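Extracellular solute-binding protein (Conexibacter woesei, PDB 4P98) probably binds a small solute outside the cell and hands it to an ABC transporter of the cell membrane, as expected of a BMP-family lipoprotein. Local coordinates at residues Q70-G75 with T95-V100; E88-V93 with V100-S105; A108-R113 with R266-L271; N117-T122 with Q253-Q258. One frame throughout, in Å; residues are numbered along the deposited sequence. Where two conformers were deposited one is given.

Contact 1: residues Q70-G75 with T95-V100; sequences QFAARG and TEFPDV
F97 lays the face of its ring over the methyl group of A72, and most of the contact between residues 70-75 and 95-100 follows from that pairing. At CB the phenylalanine side chain turns so that CG stands anti to the carbonyl carbon (chi1 -64°), which sends the ring from the loop toward the last turn of the helix. CG then lies 3.7 Å from A72 CB, and CD2 makes the closest approach, 3.5 Å from the same methyl. CE2 also borders A72 CB, while CD1 passes about as near to A72 O as to the methyl. Taken as a whole the ring receives A72 CB almost centrally: the methyl sits 3.5 Å from the centroid and 10° off the normal, a CH-pi contact. Farther out, CE1 comes within 3.8 Å of A73 N at a slant, and CZ lies 4.1 Å from A73 CB. V100 adds a lighter touch beside the ring, its CG1 4.2 Å from A72 CB and its CG2 near A72 O. That carbonyl accepts the amide of G75 in the Schellman motif ending the helix, while a type I turn from F97 to V100 brings both apolar residues to one side. The aromatic thus covers the C-terminal end of helix 61-73 from the loop between helix 84-94 and strand 101-105; on that helix, F71 packs instead on strands 22-25 and 53-55.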
loop_
_atom_site.group_PDB
_atom_site.type_symbol
_atom_site.label_atom_id
_atom_site.label_comp_id
_atom_site.label_asym_id
_atom_site.label_seq_id
_atom_site.Cartn_x
_atom_site.Cartn_y
_atom_site.Cartn_z
ATOM N N GLN A 70 1.204 26.376 7.020
ATOM C CA GLN A 70 2.007 26.672 8.202
ATOM C C GLN A 70 3.410 26.077 8.103
ATOM O O GLN A 70 4.384 26.728 8.463
ATOM C CB GLN A 70 1.289 26.162 9.463
ATOM C CG GLN A 70 2.082 26.304 10.742
ATOM C CD GLN A 70 1.290 25.899 11.973
ATOM O OE1 GLN A 70 0.333 25.112 11.896
ATOM N NE2 GLN A 70 1.685 26.433 13.116
ATOM N N PHE A 71 3.530 24.848 7.606
ATOM C CA PHE A 71 4.853 24.260 7.409
ATOM C C PHE A 71 5.659 25.028 6.365
ATOM O O PHE A 71 6.850 25.278 6.553
ATOM C CB PHE A 71 4.762 22.780 7.015
ATOM C CG PHE A 71 4.505 21.858 8.174
ATOM C CD1 PHE A 71 5.393 21.800 9.245
ATOM C CD2 PHE A 71 3.399 21.027 8.189
ATOM C CE1 PHE A 71 5.177 20.931 10.304
ATOM C CE2 PHE A 71 3.170 20.165 9.249
ATOM C CZ PHE A 71 4.056 20.119 10.312
ATOM N N ALA A 72 5.017 25.395 5.259
ATOM C CA ALA A 72 5.695 26.171 4.223
ATOM C C ALA A 72 6.112 27.547 4.737
ATOM O O ALA A 72 7.209 28.009 4.440
ATOM C CB ALA A 72 4.808 26.320 3.002
ATOM N N ALA A 73 5.233 28.196 5.493
ATOM C CA ALA A 73 5.511 29.537 6.025
ATOM C C ALA A 73 6.659 29.513 7.032
ATOM O O ALA A 73 7.418 30.472 7.131
ATOM C CB ALA A 73 4.257 30.125 6.665
ATOM N N ARG A 74 6.786 28.411 7.765
ATOM C CA ARG A 74 7.865 28.237 8.739
ATOM C C ARG A 74 9.204 27.834 8.118
ATOM O O ARG A 74 10.172 27.598 8.834
ATOM C CB ARG A 74 7.468 27.193 9.780
ATOM C CG ARG A 74 6.357 27.642 10.725
ATOM C CD ARG A 74 5.886 26.476 11.578
ATOM N NE ARG A 74 7.029 25.854 12.245
ATOM C CZ ARG A 74 7.047 24.632 12.767
ATOM N NH1 ARG A 74 5.970 23.851 12.726
ATOM N NH2 ARG A 74 8.166 24.197 13.336
ATOM N N GLY A 75 9.261 27.732 6.794
ATOM C CA GLY A 75 10.518 27.434 6.106
ATOM C C GLY A 75 10.900 25.962 6.036
ATOM O O GLY A 75 12.080 25.637 5.944
ATOM N N THR A 95 1.269 26.876 -5.002
ATOM C CA THR A 95 1.261 28.111 -5.788
ATOM C C THR A 95 1.647 29.334 -4.953
ATOM O O THR A 95 2.100 30.321 -5.511
ATOM C CB THR A 95 -0.111 28.384 -6.440
ATOM O OG1 THR A 95 -1.074 28.712 -5.423
ATOM C CG2 THR A 95 -0.593 27.168 -7.248
ATOM N N GLU A 96 1.467 29.264 -3.631
ATOM C CA GLU A 96 1.801 30.366 -2.719
ATOM C C GLU A 96 3.283 30.434 -2.339
ATOM O O GLU A 96 3.760 31.480 -1.892
ATOM C CB GLU A 96 0.986 30.257 -1.419
ATOM C CG GLU A 96 -0.524 30.213 -1.587
ATOM C CD GLU A 96 -1.256 29.886 -0.283
ATOM O OE1 GLU A 96 -0.666 30.018 0.812
ATOM O OE2 GLU A 96 -2.432 29.476 -0.342
ATOM N N PHE A 97 3.998 29.323 -2.490
ATOM C CA PHE A 97 5.372 29.208 -2.007
ATOM C C PHE A 97 6.238 28.581 -3.102
ATOM O O PHE A 97 6.600 27.407 -3.012
ATOM C CB PHE A 97 5.429 28.338 -0.753
ATOM C CG PHE A 97 4.701 28.912 0.431
ATOM C CD1 PHE A 97 5.346 29.765 1.319
ATOM C CD2 PHE A 97 3.376 28.572 0.679
ATOM C CE1 PHE A 97 4.669 30.290 2.416
ATOM C CE2 PHE A 97 2.695 29.093 1.770
ATOM C CZ PHE A 97 3.348 29.947 2.650
ATOM N N PRO A 98 6.579 29.369 -4.133
ATOM C CA PRO A 98 7.313 28.859 -5.300
ATOM C C PRO A 98 8.668 28.230 -4.978
ATOM O O PRO A 98 9.123 27.377 -5.728
ATOM C CB PRO A 98 7.513 30.096 -6.186
ATOM C CG PRO A 98 6.634 31.163 -5.631
ATOM C CD PRO A 98 6.317 30.818 -4.214
ATOM N N ASP A 99 9.311 28.659 -3.896
ATOM C CA ASP A 99 10.623 28.129 -3.512
ATOM C C ASP A 99 10.557 26.979 -2.501
ATOM O O ASP A 99 11.591 26.450 -2.113
ATOM C CB ASP A 99 11.516 29.255 -2.965
ATOM C CG ASP A 99 11.903 30.263 -4.030
ATOM O OD1 ASP A 99 11.956 29.900 -5.223
ATOM O OD2 ASP A 99 12.162 31.428 -3.674
ATOM N N VAL A 100 9.356 26.604 -2.067
ATOM C CA VAL A 100 9.169 25.434 -1.208
ATOM C C VAL A 100 8.795 24.260 -2.111
ATOM O O VAL A 100 8.179 24.443 -3.163
ATOM C CB VAL A 100 8.100 25.702 -0.133
ATOM C CG1 VAL A 100 7.906 24.499 0.779
ATOM C CG2 VAL A 100 8.512 26.918 0.703
#

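Contact 2: residues E88-V93 with V100-S105; sequences EPILRV and VHFSAS
I90 presses its CG2 methyl into the strand between F102 and A104, and nearly all of the contact between residues 88-93 and 100-105 is apolar. With CG1 anti to the carbonyl carbon (chi1 -71°), CG2 falls anti to the backbone N and reaches 3.7 Å from F102 CB and 4.0 Å from A104 CB, so that one methyl bridges two residues on the same face of the strand. The F102 ring swings off toward the C-terminal end of the helical segment, where V93 CG1 meets its CE2 at 4.3 Å; I90 CG2 and V93 CG1 both approach this ring at a slant. A second kind of contact sets the isoleucine against a backbone carbonyl: CG1, CG2 and CD1 gather round S103 O, with CG2 3.7 Å from it. These are van der Waals contacts, and they leave the polar end of S103 to the other side of the sheet, where its OG is hydrogen-bonded to Y255 OH. I90 also touches I68, and V93 touches E65, of helix 61-73, while F102 packs on V79 and V118 of the flanking strands. The axes of the segments 88-93 and 101-105 approach to 8.0 Å and run nearly antiparallel, at 153°. Such packing of a helix on the strand that follows it is the second half of a beta-alpha-beta crossover, here strand 78-82, helix 84-94 and strand 101-105, within the parallel sheet of a periplasmic-binding-protein-like domain.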
loop_
_atom_site.group_PDB
_atom_site.type_symbol
_atom_site.label_atom_id
_atom_site.label_comp_id
_atom_site.label_asym_id
_atom_site.label_seq_id
_atom_site.Cartn_x
_atom_site.Cartn_y
_atom_site.Cartn_z
ATOM N N GLU A 88 -5.211 17.930 -3.388
ATOM C CA GLU A 88 -5.676 19.239 -3.811
ATOM C C GLU A 88 -5.144 20.371 -2.908
ATOM O O GLU A 88 -4.644 21.373 -3.413
ATOM C CB GLU A 88 -7.209 19.250 -3.960
ATOM C CG GLU A 88 -7.736 20.378 -4.819
ATOM C CD GLU A 88 -7.000 20.512 -6.139
ATOM O OE1 GLU A 88 -6.917 19.505 -6.885
ATOM O OE2 GLU A 88 -6.491 21.627 -6.411
ATOM N N PRO A 89 -5.202 20.207 -1.577
ATOM C CA PRO A 89 -4.583 21.212 -0.695
ATOM C C PRO A 89 -3.099 21.424 -0.980
ATOM O O PRO A 89 -2.631 22.568 -1.005
ATOM C CB PRO A 89 -4.768 20.629 0.702
ATOM C CG PRO A 89 -5.887 19.674 0.593
ATOM C CD PRO A 89 -6.063 19.269 -0.831
ATOM N N ILE A 90 -2.357 20.336 -1.200
ATOM C CA ILE A 90 -0.957 20.471 -1.579
ATOM C C ILE A 90 -0.818 21.336 -2.827
ATOM O O ILE A 90 -0.027 22.271 -2.841
ATOM C CB ILE A 90 -0.268 19.119 -1.836
ATOM C CG1 ILE A 90 -0.069 18.352 -0.532
ATOM C CG2 ILE A 90 1.071 19.328 -2.552
ATOM C CD1 ILE A 90 1.065 18.878 0.328
ATOM N N LEU A 91 -1.594 21.045 -3.866
ATOM C CA LEU A 91 -1.439 21.779 -5.124
ATOM C C LEU A 91 -1.778 23.264 -4.981
ATOM O O LEU A 91 -1.145 24.098 -5.604
ATOM C CB LEU A 91 -2.283 21.160 -6.235
ATOM C CG LEU A 91 -1.956 19.706 -6.577
ATOM C CD1 LEU A 91 -2.986 19.179 -7.547
ATOM C CD2 LEU A 91 -0.573 19.603 -7.182
ATOM N N ARG A 92 -2.770 23.585 -4.153
ATOM C CA ARG A 92 -3.178 24.977 -3.946
ATOM C C ARG A 92 -2.117 25.790 -3.204
ATOM O O ARG A 92 -1.771 26.903 -3.618
ATOM C CB ARG A 92 -4.506 25.036 -3.184
ATOM C CG ARG A 92 -5.684 24.387 -3.901
ATOM C CD ARG A 92 -6.959 24.661 -3.128
ATOM N NE ARG A 92 -7.243 26.082 -3.216
ATOM C CZ ARG A 92 -7.900 26.655 -4.216
ATOM N NH1 ARG A 92 -8.405 25.922 -5.205
ATOM N NH2 ARG A 92 -8.070 27.968 -4.217
ATOM N N VAL A 93 -1.591 25.224 -2.121
ATOM C CA VAL A 93 -0.609 25.921 -1.301
ATOM C C VAL A 93 0.717 26.043 -2.049
ATOM O O VAL A 93 1.393 27.058 -1.931
ATOM C CB VAL A 93 -0.443 25.261 0.083
ATOM C CG1 VAL A 93 0.615 25.971 0.915
ATOM C CG2 VAL A 93 -1.773 25.293 0.823
ATOM N N VAL A 100 9.356 26.604 -2.067
ATOM C CA VAL A 100 9.169 25.434 -1.208
ATOM C C VAL A 100 8.795 24.260 -2.111
ATOM O O VAL A 100 8.179 24.443 -3.163
ATOM C CB VAL A 100 8.100 25.702 -0.133
ATOM C CG1 VAL A 100 7.906 24.499 0.779
ATOM C CG2 VAL A 100 8.512 26.918 0.703
ATOM N N HIS A 101 9.182 23.060 -1.701
ATOM C CA HIS A 101 8.997 21.861 -2.507
ATOM C C HIS A 101 7.883 21.001 -1.914
ATOM O O HIS A 101 7.798 20.843 -0.697
ATOM C CB HIS A 101 10.326 21.104 -2.586
ATOM C CG HIS A 101 11.480 21.981 -2.966
ATOM N ND1 HIS A 101 12.385 22.467 -2.046
ATOM C CD2 HIS A 101 11.828 22.523 -4.154
ATOM C CE1 HIS A 101 13.268 23.236 -2.663
ATOM N NE2 HIS A 101 12.950 23.287 -3.942
ATOM N N PHE A 102 7.019 20.472 -2.779
ATOM C CA PHE A 102 5.838 19.727 -2.352
ATOM C C PHE A 102 5.702 18.397 -3.076
ATOM O O PHE A 102 6.154 18.256 -4.215
ATOM C CB PHE A 102 4.578 20.549 -2.618
ATOM C CG PHE A 102 4.539 21.867 -1.883
ATOM C CD1 PHE A 102 5.173 22.989 -2.394
ATOM C CD2 PHE A 102 3.848 21.982 -0.686
ATOM C CE1 PHE A 102 5.143 24.199 -1.712
ATOM C CE2 PHE A 102 3.801 23.192 -0.003
ATOM C CZ PHE A 102 4.446 24.293 -0.513
ATOM N N SER A 103 5.055 17.440 -2.412
ATOM C CA SER A 103 4.714 16.153 -3.014
ATOM C C SER A 103 3.241 15.859 -2.817
ATOM O O SER A 103 2.680 16.130 -1.750
ATOM C CB SER A 103 5.547 15.040 -2.403
ATOM O OG SER A 103 5.052 13.759 -2.743
ATOM N N ALA A 104 2.621 15.293 -3.841
ATOM C CA ALA A 104 1.218 14.904 -3.777
ATOM C C ALA A 104 1.043 13.545 -4.428
ATOM O O ALA A 104 1.838 13.160 -5.294
ATOM C CB ALA A 104 0.354 15.944 -4.475
ATOM N N SER A 105 0.013 12.814 -4.006
ATOM C CA SER A 105 -0.287 11.515 -4.585
ATOM C C SER A 105 -1.653 11.529 -5.210
ATOM O O SER A 105 -2.506 12.318 -4.822
ATOM C CB SER A 105 -0.171 10.408 -3.537
ATOM O OG SER A 105 -1.188 10.475 -2.533
#

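Contact 3: residues A108-R113 with R266-L271; sequences ATLAER and RRFDVL
With CG anti to the backbone N (chi1 -166°), F268 turns its ring from strand 268-271 to lie against A111; in L110 CG is likewise anti to its own N (chi1 174°), and CG and CD2 therefore follow CB alongside F268 CE1. The A111 methyl sits over one face of the aromatic, displaced toward the rim: CB is 3.5 Å from F268 CG, and the CH-pi line to the centroid leans 18° from the normal. Beyond it, F268 CE1 passes 3.6 Å from A111 N and 3.9 Å from L110 CB, the leucine meeting the ring obliquely. At the far end, F268 CZ comes within 4.2 Å of A108 O.

Beside this apolar patch a water joins the two backbones, donating to R266 O at 3.0 Å and, weakly, to A111 O at 3.3 Å. L110 continues inward to L91 of helix 84-94, while F268 also touches T122 on the neighbouring strand. Residues 108-112, helical in backbone angles but without the regular bonds, thereby cover a residue of strand 268-271, an outermost strand of the parallel, Rossmann-like sheet of this periplasmic-binding-protein-like domain.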
loop_
_atom_site.group_PDB
_atom_site.type_symbol
_atom_site.label_atom_id
_atom_site.label_comp_id
_atom_site.label_asym_id
_atom_site.label_seq_id
_atom_site.Cartn_x
_atom_site.Cartn_y
_atom_site.Cartn_z
ATOM N N ALA A 108 -3.387 8.848 -12.362
ATOM C CA ALA A 108 -2.457 9.160 -13.452
ATOM C C ALA A 108 -2.642 10.584 -13.966
ATOM O O ALA A 108 -1.716 11.173 -14.499
ATOM C CB ALA A 108 -2.617 8.159 -14.590
ATOM N N THR A 109 -3.834 11.149 -13.785
ATOM C CA THR A 109 -4.113 12.513 -14.253
ATOM C C THR A 109 -3.395 13.608 -13.438
ATOM O O THR A 109 -3.339 14.755 -13.862
ATOM C CB THR A 109 -5.627 12.823 -14.271
ATOM O OG1 THR A 109 -6.129 12.910 -12.934
ATOM C CG2 THR A 109 -6.397 11.753 -15.036
ATOM N N LEU A 110 -2.860 13.264 -12.276
ATOM C CA LEU A 110 -2.098 14.230 -11.475
ATOM C C LEU A 110 -0.848 14.753 -12.202
ATOM O O LEU A 110 -0.464 15.909 -12.019
ATOM C CB LEU A 110 -1.719 13.610 -10.130
ATOM C CG LEU A 110 -0.804 14.392 -9.199
ATOM C CD1 LEU A 110 -1.434 15.716 -8.803
ATOM C CD2 LEU A 110 -0.508 13.559 -7.958
ATOM N N ALA A 111 -0.226 13.917 -13.027
ATOM C CA ALA A 111 0.984 14.314 -13.757
ATOM C C ALA A 111 0.804 15.628 -14.533
ATOM O O ALA A 111 1.717 16.452 -14.550
ATOM C CB ALA A 111 1.458 13.207 -14.688
ATOM N N GLU A 112 -0.383 15.772 -15.138
ATOM C CA GLU A 112 -0.821 16.952 -15.906
ATOM C C GLU A 112 -0.845 18.244 -15.090
ATOM O O GLU A 112 -0.533 19.318 -15.594
ATOM C CB GLU A 112 -2.269 16.743 -16.394
ATOM C CG GLU A 112 -2.485 15.870 -17.621
ATOM C CD GLU A 112 -3.852 15.203 -17.606
ATOM O OE1 GLU A 112 -4.666 15.540 -16.717
ATOM O OE2 GLU A 112 -4.119 14.343 -18.469
ATOM N N ARG A 113 -1.226 18.113 -13.828
ATOM C CA ARG A 113 -1.687 19.225 -12.992
ATOM C C ARG A 113 -0.634 19.728 -11.998
ATOM O O ARG A 113 -0.950 20.493 -11.096
ATOM C CB ARG A 113 -2.964 18.786 -12.264
ATOM C CG ARG A 113 -4.013 18.200 -13.215
ATOM C CD ARG A 113 -5.203 17.614 -12.480
ATOM N NE ARG A 113 -5.674 18.595 -11.514
ATOM C CZ ARG A 113 -5.736 18.426 -10.196
ATOM N NH1 ARG A 113 -5.415 17.259 -9.632
ATOM N NH2 ARG A 113 -6.159 19.438 -9.437
ATOM N N ARG A 266 7.910 18.625 -10.858
ATOM C CA ARG A 266 7.272 17.994 -12.012
ATOM C C ARG A 266 7.692 16.557 -12.321
ATOM O O ARG A 266 7.340 16.034 -13.366
ATOM C CB ARG A 266 7.353 18.905 -13.253
ATOM C CG ARG A 266 6.295 19.986 -13.157
ATOM C CD ARG A 266 6.386 21.092 -14.177
ATOM N NE ARG A 266 5.187 21.927 -14.041
ATOM C CZ ARG A 266 4.977 23.086 -14.664
ATOM N NH1 ARG A 266 3.844 23.742 -14.455
ATOM N NH2 ARG A 266 5.889 23.601 -15.470
ATOM N N ARG A 267 8.362 15.900 -11.379
ATOM C CA ARG A 267 8.588 14.464 -11.457
ATOM C C ARG A 267 7.262 13.758 -11.242
ATOM O O ARG A 267 6.455 14.176 -10.387
ATOM C CB ARG A 267 9.591 14.023 -10.399
ATOM C CG ARG A 267 10.266 12.685 -10.682
ATOM C CD ARG A 267 11.243 12.771 -11.867
ATOM N NE ARG A 267 12.374 13.665 -11.619
ATOM C CZ ARG A 267 13.469 13.346 -10.929
ATOM N NH1 ARG A 267 13.601 12.140 -10.367
ATOM N NH2 ARG A 267 14.440 14.251 -10.782
ATOM N N PHE A 268 7.002 12.722 -12.035
ATOM C CA PHE A 268 5.844 11.892 -11.787
ATOM C C PHE A 268 6.247 10.427 -11.718
ATOM O O PHE A 268 6.642 9.823 -12.717
ATOM C CB PHE A 268 4.723 12.105 -12.808
ATOM C CG PHE A 268 3.428 11.513 -12.371
ATOM C CD1 PHE A 268 2.706 12.104 -11.353
ATOM C CD2 PHE A 268 2.942 10.340 -12.936
ATOM C CE1 PHE A 268 1.522 11.551 -10.909
ATOM C CE2 PHE A 268 1.751 9.786 -12.500
ATOM C CZ PHE A 268 1.037 10.389 -11.485
ATOM N N ASP A 269 6.124 9.870 -10.520
ATOM C CA ASP A 269 6.591 8.521 -10.237
ATOM C C ASP A 269 5.443 7.512 -10.131
ATOM O O ASP A 269 4.412 7.769 -9.478
ATOM C CB ASP A 269 7.424 8.545 -8.948
ATOM C CG ASP A 269 8.640 9.447 -9.053
ATOM O OD1 ASP A 269 9.387 9.302 -10.051
ATOM O OD2 ASP A 269 8.860 10.303 -8.151
ATOM N N VAL A 270 5.615 6.367 -10.781
ATOM C CA VAL A 270 4.702 5.263 -10.612
ATOM C C VAL A 270 5.365 4.252 -9.669
ATOM O O VAL A 270 6.489 3.800 -9.911
ATOM C CB VAL A 270 4.355 4.600 -11.955
ATOM C CG1 VAL A 270 3.355 3.480 -11.755
ATOM C CG2 VAL A 270 3.785 5.630 -12.923
ATOM N N LEU A 271 4.690 3.918 -8.580
ATOM C CA LEU A 271 5.189 2.884 -7.680
ATOM C C LEU A 271 4.519 1.589 -8.086
ATOM O O LEU A 271 3.300 1.482 -8.037
ATOM C CB LEU A 271 4.907 3.231 -6.215
ATOM C CG LEU A 271 5.952 4.102 -5.514
ATOM C CD1 LEU A 271 6.009 5.501 -6.111
ATOM C CD2 LEU A 271 5.643 4.160 -4.024
HETATM O O HOH W 1 4.840 15.389 -14.969
#

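Contact 4: residues N117-T122 with Q253-Q258; sequences NVDGWT and QSYLEQ
D119 and Y255 pack side by side where helix 249-261 covers strand 118-123, part of the layered alpha/beta fold of a periplasmic-binding-protein-like domain. The dense part lies around the aspartate. Its CB stands 3.4 Å from Y255 CE1, and OD2 comes within 3.3 Å of the same carbon, the carboxylate and ring planes being turned 46° apart as the two side chains slide past each other in opposite directions. Q258 also reaches this carboxylate from the helix. OD1, the other oxygen, accepts the backbone N-H of R267, which helps fix the rotation of the carboxylate.

Toward W121 the packing is looser. The Y255 and W121 side chains cross at about a right angle, the tyrosine OH 3.7 Å from W121 CD1. Here the axes of the segments 118-122 and 253-258 approach no closer than 11.1 Å, and a water bridges the two, although all the touching residues are buried. The tyrosine hydroxyl has a direct partner as well, S103 OG on the neighbouring strand 101-105. The water lies in the plane of the Y255 ring, at its edge, accepts from OH at 2.8 Å and donates to G120 O at 2.7 Å.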
loop_
_atom_site.group_PDB
_atom_site.type_symbol
_atom_site.label_atom_id
_atom_site.label_comp_id
_atom_site.label_asym_id
_atom_site.label_seq_id
_atom_site.Cartn_x
_atom_site.Cartn_y
_atom_site.Cartn_z
ATOM N N ASN A 117 6.852 23.334 -8.756
ATOM C CA ASN A 117 7.463 22.953 -7.495
ATOM C C ASN A 117 6.807 21.762 -6.807
ATOM O O ASN A 117 7.001 21.565 -5.603
ATOM C CB ASN A 117 7.529 24.154 -6.530
ATOM C CG ASN A 117 6.160 24.721 -6.174
ATOM O OD1 ASN A 117 5.189 24.570 -6.923
ATOM N ND2 ASN A 117 6.089 25.422 -5.041
ATOM N N VAL A 118 6.067 20.951 -7.563
ATOM C CA VAL A 118 5.427 19.776 -6.998
ATOM C C VAL A 118 5.835 18.522 -7.768
ATOM O O VAL A 118 5.810 18.517 -8.991
ATOM C CB VAL A 118 3.881 19.899 -7.024
ATOM C CG1 VAL A 118 3.250 18.745 -6.268
ATOM C CG2 VAL A 118 3.429 21.247 -6.452
ATOM N N ASP A 119 6.234 17.483 -7.039
ATOM C CA ASP A 119 6.392 16.132 -7.585
ATOM C C ASP A 119 5.144 15.315 -7.224
ATOM O O ASP A 119 4.572 15.462 -6.132
ATOM C CB ASP A 119 7.630 15.437 -6.984
ATOM C CG ASP A 119 8.966 15.939 -7.540
ATOM O OD1 ASP A 119 9.006 16.800 -8.454
ATOM O OD2 ASP A 119 10.007 15.424 -7.045
ATOM N N GLY A 120 4.722 14.444 -8.135
ATOM C CA GLY A 120 3.567 13.591 -7.918
ATOM C C GLY A 120 3.872 12.109 -8.027
ATOM O O GLY A 120 4.883 11.708 -8.627
ATOM N N TRP A 121 3.007 11.284 -7.443
ATOM C CA TRP A 121 3.122 9.843 -7.618
ATOM C C TRP A 121 1.781 9.136 -7.577
ATOM O O TRP A 121 0.762 9.685 -7.112
ATOM C CB TRP A 121 4.113 9.227 -6.616
ATOM C CG TRP A 121 3.681 9.305 -5.171
ATOM C CD1 TRP A 121 3.887 10.350 -4.305
ATOM C CD2 TRP A 121 2.983 8.296 -4.427
ATOM N NE1 TRP A 121 3.355 10.046 -3.070
ATOM C CE2 TRP A 121 2.783 8.798 -3.129
ATOM C CE3 TRP A 121 2.492 7.021 -4.743
ATOM C CZ2 TRP A 121 2.113 8.065 -2.133
ATOM C CZ3 TRP A 121 1.834 6.288 -3.744
ATOM C CH2 TRP A 121 1.656 6.817 -2.458
ATOM N N THR A 122 1.803 7.909 -8.078
ATOM C CA THR A 122 0.626 7.077 -8.152
ATOM C C THR A 122 1.019 5.594 -8.028
ATOM O O THR A 122 2.205 5.235 -8.090
ATOM C CB THR A 122 -0.144 7.324 -9.462
ATOM O OG1 THR A 122 -1.419 6.674 -9.408
ATOM C CG2 THR A 122 0.617 6.805 -10.648
ATOM N N GLN A 253 13.884 9.636 -0.938
ATOM C CA GLN A 253 15.326 9.865 -1.129
ATOM C C GLN A 253 15.586 10.711 -2.368
ATOM O O GLN A 253 16.396 11.644 -2.349
ATOM C CB GLN A 253 16.065 8.532 -1.207
ATOM C CG GLN A 253 16.147 7.855 0.149
ATOM C CD GLN A 253 16.666 6.441 0.069
ATOM O OE1 GLN A 253 16.412 5.726 -0.902
ATOM N NE2 GLN A 253 17.377 6.018 1.103
ATOM N N SER A 254 14.851 10.416 -3.426
ATOM C CA SER A 254 14.952 11.176 -4.674
ATOM C C SER A 254 14.546 12.640 -4.458
ATOM O O SER A 254 15.185 13.557 -4.997
ATOM C CB SER A 254 14.107 10.532 -5.775
ATOM O OG SER A 254 14.204 11.282 -6.986
ATOM N N TYR A 255 13.498 12.866 -3.669
ATOM C CA TYR A 255 13.125 14.237 -3.297
ATOM C C TYR A 255 14.268 15.017 -2.634
ATOM O O TYR A 255 14.499 16.187 -2.949
ATOM C CB TYR A 255 11.921 14.237 -2.339
ATOM C CG TYR A 255 10.599 13.748 -2.901
ATOM C CD1 TYR A 255 10.343 13.712 -4.266
ATOM C CD2 TYR A 255 9.575 13.355 -2.037
ATOM C CE1 TYR A 255 9.122 13.273 -4.757
ATOM C CE2 TYR A 255 8.352 12.925 -2.522
ATOM C CZ TYR A 255 8.116 12.901 -3.870
ATOM O OH TYR A 255 6.885 12.472 -4.327
ATOM N N LEU A 256 14.969 14.386 -1.701
ATOM C CA LEU A 256 16.095 15.055 -1.032
ATOM C C LEU A 256 17.223 15.355 -2.013
ATOM O O LEU A 256 17.805 16.447 -2.002
ATOM C CB LEU A 256 16.621 14.204 0.119
ATOM C CG LEU A 256 15.686 13.871 1.276
ATOM C CD1 LEU A 256 16.495 13.351 2.453
ATOM C CD2 LEU A 256 14.822 15.045 1.707
ATOM N N GLU A 257 17.526 14.397 -2.882
ATOM C CA GLU A 257 18.553 14.613 -3.908
ATOM C C GLU A 257 18.195 15.739 -4.873
ATOM O O GLU A 257 19.049 16.553 -5.245
ATOM C CB GLU A 257 18.836 13.320 -4.665
ATOM C CG GLU A 257 19.732 12.373 -3.882
ATOM C CD GLU A 257 21.137 12.941 -3.739
ATOM O OE1 GLU A 257 21.870 12.996 -4.756
ATOM O OE2 GLU A 257 21.492 13.374 -2.630
ATOM N N GLN A 258 16.935 15.787 -5.272
ATOM C CA GLN A 258 16.449 16.842 -6.143
ATOM C C GLN A 258 16.607 18.207 -5.496
ATOM O O GLN A 258 17.054 19.154 -6.137
ATOM C CB GLN A 258 14.987 16.613 -6.498
ATOM C CG GLN A 258 14.752 15.490 -7.474
ATOM C CD GLN A 258 13.279 15.144 -7.591
ATOM O OE1 GLN A 258 12.439 16.021 -7.832
ATOM N NE2 GLN A 258 12.959 13.866 -7.434
HETATM O O HOH W 2 7.051 11.877 -7.037
#

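From the N terminus, helix 61-73 first enters contact 1, which closes when the chain returns in the loop before strand 101-105. Contact 2 opens within the span closed by contact 1, on helix 84-94, and ends beyond it, so the two cross and share V100; A72 also touches F102. Contact 3 opens next and closes only after the chain has made a long excursion and returned to strand 268-271. Contact 4 is nested within it, joining strand 118-123 to helix 249-261. Contacts 2, 3 and 4 reach three successive strands of one parallel sheet, with helices 84-94 and 249-261 on its two faces. The E88-R113 salt bridge links contacts 2 and 3, and N117 connects contact 4 to V100.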